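Local coordinates for protein cephalosporin acylase (Bacillus halodurans, PDB 2NLZ) that probably acts as an acylase that hydrolyses the side-chain amide bond of cephalosporin-type compounds, as a gamma-glutamyltranspeptidase-family N-terminal nucleophile (Ntn) hydrolase, at residues A91-L95 with Y238-D243; E217-R221 with L244-R248; V275-A279 with M304-D310. The protein carries 1 engineered substitution. The contacts are given in a common frame with arbitrary orientation. Numbering follows the deposited sequence.

Contact 1. Residues A91-L95 with Y238-D243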
# COMPACT_ATOMS: atom_id res chain seq x y z
N ALA D 91 39.20 -5.41 -29.35
CA ALA D 91 39.23 -4.17 -30.12
C ALA D 91 39.96 -4.38 -31.42
O ALA D 91 40.87 -5.21 -31.48
CB ALA D 91 39.91 -3.08 -29.32
N PRO D 92 39.57 -3.64 -32.47
CA PRO D 92 40.27 -3.69 -33.76
C PRO D 92 41.76 -3.42 -33.62
O PRO D 92 42.18 -2.64 -32.76
CB PRO D 92 39.61 -2.56 -34.55
CG PRO D 92 38.26 -2.46 -34.00
CD PRO D 92 38.41 -2.73 -32.52
N MET D 93 42.55 -4.08 -34.47
CA MET D 93 44.00 -4.03 -34.35
C MET D 93 44.57 -2.68 -34.78
O MET D 93 45.69 -2.32 -34.42
CB MET D 93 44.64 -5.18 -35.14
CG MET D 93 45.95 -5.67 -34.56
SD MET D 93 45.78 -6.42 -32.93
CE MET D 93 45.08 -8.02 -33.36
N SER D 94 43.77 -1.93 -35.53
CA SER D 94 44.15 -0.57 -35.91
C SER D 94 43.64 0.51 -34.94
O SER D 94 43.96 1.69 -35.09
CB SER D 94 43.69 -0.28 -37.35
OG SER D 94 42.33 -0.61 -37.55
N LEU D 95 42.86 0.10 -33.93
CA LEU D 95 42.30 1.04 -32.95
C LEU D 95 43.26 1.26 -31.79
O LEU D 95 43.34 0.44 -30.87
CB LEU D 95 40.96 0.53 -32.43
CG LEU D 95 39.75 1.48 -32.26
CD1 LEU D 95 38.77 0.90 -31.24
CD2 LEU D 95 40.13 2.90 -31.89
N TYR D 238 37.64 0.86 -38.07
CA TYR D 238 38.89 0.20 -37.72
C TYR D 238 38.75 -1.32 -37.80
O TYR D 238 39.75 -2.05 -37.81
CB TYR D 238 39.36 0.64 -36.33
CG TYR D 238 39.74 2.10 -36.25
CD1 TYR D 238 41.02 2.53 -36.56
CD2 TYR D 238 38.80 3.05 -35.87
CE1 TYR D 238 41.36 3.88 -36.50
CE2 TYR D 238 39.12 4.40 -35.81
CZ TYR D 238 40.40 4.81 -36.12
OH TYR D 238 40.72 6.15 -36.06
N LEU D 239 37.51 -1.78 -37.87
CA LEU D 239 37.18 -3.19 -37.93
C LEU D 239 37.53 -3.81 -39.29
O LEU D 239 37.03 -3.38 -40.33
CB LEU D 239 35.69 -3.36 -37.64
CG LEU D 239 35.21 -4.53 -36.79
CD1 LEU D 239 34.44 -5.54 -37.60
CD2 LEU D 239 36.37 -5.18 -36.08
N THR D 240 38.39 -4.83 -39.29
CA THR D 240 38.83 -5.47 -40.52
C THR D 240 38.42 -6.93 -40.59
O THR D 240 37.93 -7.49 -39.60
CB THR D 240 40.36 -5.39 -40.70
OG1 THR D 240 41.01 -6.14 -39.67
CG2 THR D 240 40.85 -3.94 -40.67
N LYS D 241 38.61 -7.54 -41.77
CA LYS D 241 38.44 -8.98 -41.98
C LYS D 241 39.25 -9.74 -40.96
O LYS D 241 38.73 -10.65 -40.31
CB LYS D 241 38.97 -9.38 -43.35
CG LYS D 241 38.04 -9.20 -44.52
CD LYS D 241 38.77 -9.59 -45.80
CE LYS D 241 38.18 -8.90 -47.02
NZ LYS D 241 39.07 -9.02 -48.20
N GLU D 242 40.52 -9.36 -40.83
CA GLU D 242 41.50 -10.08 -40.02
C GLU D 242 41.22 -10.00 -38.52
O GLU D 242 41.62 -10.89 -37.77
CB GLU D 242 42.92 -9.61 -40.34
CG GLU D 242 43.42 -10.06 -41.70
CD GLU D 242 44.12 -8.94 -42.45
OE1 GLU D 242 45.30 -8.66 -42.15
OE2 GLU D 242 43.49 -8.34 -43.35
N ASP D 243 40.55 -8.93 -38.11
CA ASP D 243 40.10 -8.78 -36.73
C ASP D 243 39.06 -9.85 -36.41
O ASP D 243 39.13 -10.51 -35.37
CB ASP D 243 39.51 -7.39 -36.50
CG ASP D 243 40.57 -6.35 -36.26
OD1 ASP D 243 41.55 -6.65 -35.54
OD2 ASP D 243 40.42 -5.22 -36.78
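A capping box at the start of helix 241-245 provides the polar link of this contact, and the carboxylate that completes it also holds the loop 91-95. Thr240 is the N-cap: its OG1 accepts from Asp243 N at 3.2 Å, and Thr240 N returns a bond to Asp243 OD2 at 3.3 Å. The same carboxylate faces the type I turn Pro92-Leu95, where Met93 N donates to Asp243 OD1 at 3.0 Å and, weakly, to Asp243 OD2 at 3.3 Å. The turn itself is closed by Leu95 N to Pro92 O at 3.1 Å. Pro92 packs beside the carboxylate, its CB 3.7 Å from Tyr238 CB and its CG 3.9 Å from Leu239 CD2. Leu95 CD2 lies over one face of the Tyr238 ring, while Ser94 OG approaches Tyr238 O to 3.0 Å. Leu239 also packs on Ile228 and Phe232 of helix 223-234. One aspartate thus serves two backbones, closing a Thr-x-x-Asp capping box and gripping a beta turn.

Contact 2. Residues E217-R221 with L244-R248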
# COMPACT_ATOMS: atom_id res chain seq x y z
N GLU D 217 31.02 -19.61 -39.17
CA GLU D 217 32.23 -19.34 -39.94
C GLU D 217 32.08 -18.16 -40.92
O GLU D 217 33.03 -17.41 -41.15
CB GLU D 217 32.68 -20.61 -40.69
CG GLU D 217 34.19 -20.83 -40.74
CD GLU D 217 34.81 -21.11 -39.38
OE1 GLU D 217 34.07 -21.44 -38.43
OE2 GLU D 217 36.05 -21.02 -39.27
N SER D 218 30.87 -18.01 -41.47
CA SER D 218 30.58 -16.97 -42.44
C SER D 218 30.71 -15.58 -41.86
O SER D 218 31.06 -14.64 -42.57
CB SER D 218 29.18 -17.15 -43.00
OG SER D 218 28.78 -15.99 -43.70
N PHE D 219 30.42 -15.46 -40.56
CA PHE D 219 30.44 -14.18 -39.84
C PHE D 219 31.85 -13.66 -39.63
O PHE D 219 32.09 -12.45 -39.73
CB PHE D 219 29.72 -14.34 -38.50
CG PHE D 219 29.48 -13.04 -37.77
CD1 PHE D 219 28.36 -12.26 -38.06
CD2 PHE D 219 30.34 -12.61 -36.76
CE1 PHE D 219 28.11 -11.06 -37.38
CE2 PHE D 219 30.11 -11.42 -36.08
CZ PHE D 219 28.99 -10.64 -36.40
N TYR D 220 32.79 -14.56 -39.34
CA TYR D 220 34.15 -14.17 -38.96
C TYR D 220 35.22 -14.31 -40.04
O TYR D 220 36.09 -13.44 -40.19
CB TYR D 220 34.59 -14.96 -37.73
CG TYR D 220 33.73 -14.69 -36.53
CD1 TYR D 220 33.88 -13.52 -35.81
CD2 TYR D 220 32.78 -15.62 -36.12
CE1 TYR D 220 33.10 -13.28 -34.71
CE2 TYR D 220 32.00 -15.38 -35.02
CZ TYR D 220 32.16 -14.21 -34.31
OH TYR D 220 31.38 -13.96 -33.19
N ARG D 221 35.17 -15.41 -40.78
CA ARG D 221 36.16 -15.67 -41.82
C ARG D 221 35.49 -16.21 -43.09
O ARG D 221 36.00 -17.11 -43.75
CB ARG D 221 37.27 -16.59 -41.30
CG ARG D 221 36.78 -17.80 -40.52
CD ARG D 221 37.84 -18.29 -39.54
NE ARG D 221 37.72 -17.63 -38.25
CZ ARG D 221 37.07 -18.14 -37.20
NH1 ARG D 221 36.48 -19.32 -37.28
NH2 ARG D 221 37.02 -17.46 -36.07
N LEU D 244 38.10 -10.00 -37.31
CA LEU D 244 37.06 -11.02 -37.20
C LEU D 244 37.65 -12.42 -37.35
O LEU D 244 37.31 -13.32 -36.59
CB LEU D 244 35.96 -10.79 -38.25
CG LEU D 244 35.23 -9.44 -38.26
CD1 LEU D 244 34.39 -9.25 -39.52
CD2 LEU D 244 34.37 -9.27 -37.00
N ALA D 245 38.54 -12.58 -38.33
CA ALA D 245 39.12 -13.88 -38.69
C ALA D 245 39.78 -14.63 -37.54
O ALA D 245 39.62 -15.85 -37.43
CB ALA D 245 40.10 -13.72 -39.84
N CYS D 246 40.51 -13.92 -36.68
CA CYS D 246 41.14 -14.61 -35.56
C CYS D 246 40.44 -14.40 -34.22
O CYS D 246 41.06 -14.54 -33.16
CB CYS D 246 42.67 -14.37 -35.49
SG CYS D 246 43.23 -12.67 -35.54
N TYR D 247 39.15 -14.08 -34.26
CA TYR D 247 38.36 -14.16 -33.05
C TYR D 247 38.00 -15.62 -32.76
O TYR D 247 37.51 -16.34 -33.63
CB TYR D 247 37.08 -13.32 -33.13
CG TYR D 247 36.08 -13.69 -32.04
CD1 TYR D 247 36.30 -13.33 -30.71
CD2 TYR D 247 34.95 -14.43 -32.33
CE1 TYR D 247 35.40 -13.70 -29.72
CE2 TYR D 247 34.04 -14.79 -31.35
CZ TYR D 247 34.27 -14.42 -30.05
OH TYR D 247 33.36 -14.79 -29.09
N ARG D 248 38.30 -16.13 -31.59
CA ARG D 248 37.50 -17.23 -31.09
C ARG D 248 36.98 -17.02 -29.70
O ARG D 248 37.58 -16.35 -28.88
CB ARG D 248 38.18 -18.59 -31.22
CG ARG D 248 39.54 -18.62 -31.87
CD ARG D 248 39.68 -19.47 -33.14
NE ARG D 248 38.44 -20.10 -33.57
CZ ARG D 248 38.24 -20.65 -34.77
NH1 ARG D 248 39.20 -20.66 -35.68
NH2 ARG D 248 37.08 -21.20 -35.05
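The C-terminal end of the short, weakly bonded helix 217-221 comes against the last turn of helix 241-245, with CA atoms only 4.6 Å apart at Tyr220 and Leu244 and 4.7 Å at Arg221 and Ala245. This joins two helical pieces in the helical part of a gamma-glutamyltranspeptidase-type Ntn-hydrolase fold. The backbones are close enough for Tyr220 O to sit 3.4 Å from Ala245 CA in a CA-H...O contact, and 3.3 Å from Leu244 CB. Beyond Ala245 the chain leaves the helix at Cys246, and Tyr247 turns back toward Tyr220. The two tyrosine rings meet obliquely, with planes at 36° and centroids 4.9 Å apart; Tyr220 OH hydrogen-bonds to Pro120 O and Gly124 N, and Tyr247 OH weakly to Gly121 O, so both rings are held at the entry to helix 122-133. Leu244 packs on Ala225 and Ile228 of helix 223-234. The poorly ordered Arg248 guanidinium lies over one face of the Arg221 guanidinium, a like-charge approach offset by the nearby acid Glu217. Arg221 NH1 makes a salt bridge to Glu217 OE2 at 2.7 Å, and Arg221 NE donates to Ala245 O, also at 2.7 Å.

Contact 3. Residues V275-A279 with M304-D310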
# COMPACT_ATOMS: atom_id res chain seq x y z
N VAL D 275 32.91 -7.71 -9.13
CA VAL D 275 32.35 -6.70 -8.23
C VAL D 275 31.33 -7.30 -7.29
O VAL D 275 31.40 -7.10 -6.08
CB VAL D 275 31.73 -5.52 -9.01
CG1 VAL D 275 31.06 -4.55 -8.07
CG2 VAL D 275 32.80 -4.81 -9.83
N ALA D 276 30.39 -8.06 -7.85
CA ALA D 276 29.40 -8.77 -7.05
C ALA D 276 30.08 -9.63 -5.99
O ALA D 276 29.75 -9.53 -4.81
CB ALA D 276 28.52 -9.64 -7.94
N LEU D 277 31.03 -10.43 -6.44
CA LEU D 277 31.82 -11.33 -5.60
C LEU D 277 32.55 -10.63 -4.43
O LEU D 277 32.43 -11.05 -3.27
CB LEU D 277 32.82 -12.10 -6.47
CG LEU D 277 32.47 -13.53 -6.86
CD1 LEU D 277 30.99 -13.76 -6.95
CD2 LEU D 277 33.12 -13.90 -8.17
N GLU D 278 33.29 -9.58 -4.74
CA GLU D 278 33.98 -8.79 -3.73
C GLU D 278 32.99 -8.14 -2.75
O GLU D 278 33.20 -8.19 -1.52
CB GLU D 278 34.86 -7.73 -4.39
CG GLU D 278 35.69 -6.92 -3.41
CD GLU D 278 36.43 -5.78 -4.07
OE1 GLU D 278 36.71 -5.85 -5.29
OE2 GLU D 278 36.73 -4.80 -3.37
N ALA D 279 31.93 -7.54 -3.28
CA ALA D 279 30.88 -6.97 -2.44
C ALA D 279 30.31 -8.02 -1.48
O ALA D 279 30.27 -7.79 -0.28
CB ALA D 279 29.78 -6.34 -3.28
N MET D 304 28.76 -2.73 -1.59
CA MET D 304 28.69 -2.62 -3.03
C MET D 304 29.55 -1.46 -3.50
O MET D 304 30.33 -1.62 -4.43
CB MET D 304 27.23 -2.45 -3.50
CG MET D 304 27.06 -2.33 -5.02
SD MET D 304 28.02 -3.52 -5.98
CE MET D 304 27.25 -5.06 -5.52
N LYS D 305 29.41 -0.32 -2.83
CA LYS D 305 30.15 0.88 -3.19
C LYS D 305 31.64 0.64 -3.22
O LYS D 305 32.28 0.95 -4.22
CB LYS D 305 29.80 2.03 -2.25
CG LYS D 305 28.58 2.82 -2.70
CD LYS D 305 27.89 3.52 -1.55
CE LYS D 305 28.67 4.73 -1.07
NZ LYS D 305 28.07 5.29 0.18
N LEU D 306 32.19 0.05 -2.16
CA LEU D 306 33.64 -0.17 -2.08
C LEU D 306 34.14 -1.10 -3.18
O LEU D 306 35.15 -0.83 -3.83
CB LEU D 306 34.03 -0.71 -0.71
CG LEU D 306 33.67 0.21 0.47
CD1 LEU D 306 33.51 -0.59 1.76
CD2 LEU D 306 34.70 1.35 0.63
N ALA D 307 33.40 -2.18 -3.40
CA ALA D 307 33.72 -3.17 -4.41
C ALA D 307 33.66 -2.60 -5.83
O ALA D 307 34.46 -2.97 -6.69
CB ALA D 307 32.78 -4.36 -4.28
N PHE D 308 32.71 -1.71 -6.07
CA PHE D 308 32.48 -1.22 -7.42
C PHE D 308 33.60 -0.29 -7.88
O PHE D 308 33.99 -0.31 -9.06
CB PHE D 308 31.12 -0.53 -7.55
CG PHE D 308 30.39 -0.87 -8.82
CD1 PHE D 308 30.99 -0.71 -10.06
CD2 PHE D 308 29.08 -1.34 -8.78
CE1 PHE D 308 30.32 -1.02 -11.24
CE2 PHE D 308 28.39 -1.65 -9.96
CZ PHE D 308 29.01 -1.50 -11.19
N VAL D 309 34.12 0.52 -6.97
CA VAL D 309 35.21 1.43 -7.32
C VAL D 309 36.53 0.66 -7.45
O VAL D 309 37.45 1.08 -8.17
CB VAL D 309 35.33 2.62 -6.35
CG1 VAL D 309 36.04 3.77 -7.04
CG2 VAL D 309 33.97 3.09 -5.95
N ASP D 310 36.59 -0.49 -6.79
CA ASP D 310 37.69 -1.43 -6.99
C ASP D 310 37.60 -2.05 -8.35
O ASP D 310 38.57 -2.02 -9.11
CB ASP D 310 37.68 -2.52 -5.94
CG ASP D 310 38.35 -2.09 -4.67
OD1 ASP D 310 39.07 -1.07 -4.70
OD2 ASP D 310 38.17 -2.76 -3.64
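Val275 opens a buried helix-helix packing between helix 274-283 and the longer helix 294-314, in the layer of helices beside the central sheet of this Ntn-hydrolase fold. The short segments run at 139° to one another, roughly antiparallel, with axes 8.2 Å apart at closest approach. Val275 CG1 rests over the face of the Phe308 ring in a CH-pi contact, 4.1 Å from its centroid, and also meets Met304 SD at 3.8 Å. Ala276 and Leu277 point away from the second helix, with Leu277 lying on Val264 and Glu266 of strand 262-266. Glu278 turns back across the interface, its CD 3.9 Å from Ala307 CB. At Ala279 small residues permit the close approach: Ala279 CB is 3.7 Å from Ala307 CB and 3.6 Å from Met304 CE. Asp310 bonds to Tyr333 and forms a salt bridge with Arg337, both on helix 331-338. Beside them Glu278 OE2 lies just 2.5 Å from Asp310 OD2, so one of the two acids probably carries a proton.

Overall arrangement
From the N terminus, the chain leaves strand 81-87 and lays down the loop 91-95, which waits for its partner until 238-243, so that contact 1 closes a largely helical excursion of 142 residues. Contact 2 begins inside that excursion at 217-221 and closes just beyond it at 244-248; the two therefore cross rather than nest. Both use helix 241-245 and touch where Leu239 CD1 meets Leu244 CD2 at 3.8 Å, tying the helical region to the approach to strand 250-259. Contact 3 follows in series, closing the short connection between helices 274-283 and 294-314. Its centre lies 32 Å from that of contact 1 and 35 Å from that of contact 2.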